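Local coordinates for protein serpin-ZX (Arabidopsis thaliana, PDB 3LE2) that inhibits proteases, among them metacaspase-9 and RD21A, by offering a reactive centre loop whose cleavage traps the enzyme in a stable covalent complex, at residues 210-215 with 223-228. Numbering follows the deposited sequence.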
loop_
_atom_site.group_PDB
_atom_site.type_symbol
_atom_site.label_atom_id
_atom_site.label_comp_id
_atom_site.label_asym_id
_atom_site.label_seq_id
_atom_site.Cartn_x
_atom_site.Cartn_y
_atom_site.Cartn_z
ATOM N N LYS A 210 -19.684 20.670 -2.290
ATOM C CA LYS A 210 -18.435 21.413 -2.338
ATOM C C LYS A 210 -17.653 21.077 -3.606
ATOM O O LYS A 210 -17.923 20.087 -4.280
ATOM C CB LYS A 210 -17.581 21.116 -1.108
ATOM C CG LYS A 210 -18.230 21.507 0.205
ATOM C CD LYS A 210 -17.180 21.797 1.269
ATOM C CE LYS A 210 -17.806 22.000 2.638
ATOM N NZ LYS A 210 -18.208 20.702 3.272
ATOM N N LYS A 211 -16.668 21.901 -3.928
ATOM C CA LYS A 211 -15.857 21.644 -5.103
ATOM C C LYS A 211 -14.879 20.509 -4.806
ATOM O O LYS A 211 -14.451 20.337 -3.667
ATOM C CB LYS A 211 -15.136 22.922 -5.515
ATOM C CG LYS A 211 -16.088 24.085 -5.826
ATOM C CD LYS A 211 -15.339 25.335 -6.313
ATOM C CE LYS A 211 -16.251 26.573 -6.392
ATOM N NZ LYS A 211 -17.271 26.522 -7.487
ATOM N N GLN A 212 -14.536 19.721 -5.818
ATOM C CA GLN A 212 -13.610 18.605 -5.610
ATOM C C GLN A 212 -12.406 18.626 -6.575
ATOM O O GLN A 212 -12.495 19.161 -7.677
ATOM C CB GLN A 212 -14.352 17.265 -5.725
ATOM C CG GLN A 212 -15.663 17.152 -4.902
ATOM C CD GLN A 212 -15.433 17.148 -3.406
ATOM O OE1 GLN A 212 -14.413 16.659 -2.924
ATOM N NE2 GLN A 212 -16.379 17.706 -2.658
ATOM N N TYR A 213 -11.286 18.045 -6.148
ATOM C CA TYR A 213 -10.154 17.776 -7.041
ATOM C C TYR A 213 -10.491 16.633 -8.006
ATOM O O TYR A 213 -10.214 15.460 -7.721
ATOM C CB TYR A 213 -8.895 17.399 -6.239
ATOM C CG TYR A 213 -8.355 18.498 -5.341
ATOM C CD1 TYR A 213 -7.658 19.581 -5.877
ATOM C CD2 TYR A 213 -8.528 18.442 -3.952
ATOM C CE1 TYR A 213 -7.161 20.589 -5.065
ATOM C CE2 TYR A 213 -8.041 19.433 -3.136
ATOM C CZ TYR A 213 -7.354 20.514 -3.703
ATOM O OH TYR A 213 -6.852 21.512 -2.907
ATOM N N VAL A 214 -11.098 16.965 -9.139
ATOM C CA VAL A 214 -11.407 15.952 -10.143
ATOM C C VAL A 214 -10.891 16.355 -11.532
ATOM O O VAL A 214 -11.086 17.491 -11.965
ATOM C CB VAL A 214 -12.922 15.689 -10.221
ATOM C CG1 VAL A 214 -13.224 14.564 -11.207
ATOM C CG2 VAL A 214 -13.474 15.357 -8.846
ATOM N N SER A 215 -10.219 15.427 -12.213
ATOM C CA SER A 215 -9.856 15.602 -13.619
ATOM C C SER A 215 -10.430 14.443 -14.438
ATOM O O SER A 215 -10.461 13.299 -13.980
ATOM C CB SER A 215 -8.333 15.650 -13.820
ATOM O OG SER A 215 -7.730 16.749 -13.165
ATOM N N LEU A 223 -10.221 11.349 -8.861
ATOM C CA LEU A 223 -10.587 12.209 -7.740
ATOM C C LEU A 223 -9.493 12.141 -6.684
ATOM O O LEU A 223 -9.012 11.060 -6.365
ATOM C CB LEU A 223 -11.919 11.777 -7.136
ATOM C CG LEU A 223 -12.189 12.277 -5.712
ATOM C CD1 LEU A 223 -12.506 13.759 -5.686
ATOM C CD2 LEU A 223 -13.318 11.477 -5.086
ATOM N N GLY A 224 -9.064 13.296 -6.178
ATOM C CA GLY A 224 -8.120 13.326 -5.075
ATOM C C GLY A 224 -8.816 13.817 -3.818
ATOM O O GLY A 224 -9.537 14.814 -3.867
ATOM N N LEU A 225 -8.627 13.110 -2.705
ATOM C CA LEU A 225 -9.152 13.543 -1.391
ATOM C C LEU A 225 -8.025 13.662 -0.373
ATOM O O LEU A 225 -7.599 12.655 0.192
ATOM C CB LEU A 225 -10.202 12.560 -0.845
ATOM C CG LEU A 225 -11.550 12.385 -1.551
ATOM C CD1 LEU A 225 -12.363 11.339 -0.856
ATOM C CD2 LEU A 225 -12.336 13.677 -1.600
ATOM N N PRO A 226 -7.542 14.890 -0.133
ATOM C CA PRO A 226 -6.460 15.156 0.827
ATOM C C PRO A 226 -6.856 14.844 2.276
ATOM O O PRO A 226 -8.005 15.089 2.677
ATOM C CB PRO A 226 -6.221 16.676 0.705
ATOM C CG PRO A 226 -7.078 17.146 -0.406
ATOM C CD PRO A 226 -8.138 16.131 -0.660
ATOM N N TYR A 227 -5.893 14.332 3.045
ATOM C CA TYR A 227 -6.058 14.078 4.472
ATOM C C TYR A 227 -5.595 15.283 5.276
ATOM O O TYR A 227 -4.600 15.928 4.923
ATOM C CB TYR A 227 -5.248 12.847 4.918
ATOM C CG TYR A 227 -5.794 11.534 4.412
ATOM C CD1 TYR A 227 -6.934 10.979 4.974
ATOM C CD2 TYR A 227 -5.169 10.846 3.369
ATOM C CE1 TYR A 227 -7.449 9.796 4.511
ATOM C CE2 TYR A 227 -5.676 9.647 2.900
ATOM C CZ TYR A 227 -6.823 9.126 3.482
ATOM O OH TYR A 227 -7.355 7.935 3.045
ATOM N N LEU A 228 -6.325 15.570 6.352
ATOM C CA LEU A 228 -5.936 16.562 7.348
ATOM C C LEU A 228 -4.471 16.402 7.755
ATOM O O LEU A 228 -3.994 15.294 7.992
ATOM C CB LEU A 228 -6.822 16.426 8.591
ATOM C CG LEU A 228 -6.474 17.411 9.707
ATOM C CD1 LEU A 228 -6.767 18.864 9.266
ATOM C CD2 LEU A 228 -7.206 17.045 10.993
HETATM O O HOH W 1 -11.634 16.667 -3.488
#
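G224 N donates to Y213 O at 2.9 Å with an N-H...O angle of 163°, a nearly straight bond lying in the carbonyl plane. The same oxygen also receives a CA-H...O contact from L223 CA at 3.3 Å. In the opposite direction the strands meet through a water, which accepts from Y213 N and donates to G224 O (2.8 Å) and to Q212 OE1. The bend in the Q212 chain at chi2 (-67°) turns OE1 back to the water, while NE2 makes a weak bond to K210 O, a task suited to a long polar side chain at a buried position. On one face the Y213 side chain runs past G224, whose O sits at the ring edge near its plane, and no side chain at G224 blocks the way; Y213 CE2 touches P226 CG obliquely at 3.7 Å. Proline suits this place: its ring is apolar, and it has no N-H to satisfy where pairing with 210-215 has ended. On the other face V214 CG2 meets L223 CD1 at 3.7 Å, branched aliphatic groups that pack further against F364. The backbones of L223 and L225 hydrogen-bond to F240 and M238 of strand 236-243. Y213 centres an inverse gamma turn in this water-bridged first hairpin (s1B-s2B) of serpin sheet B.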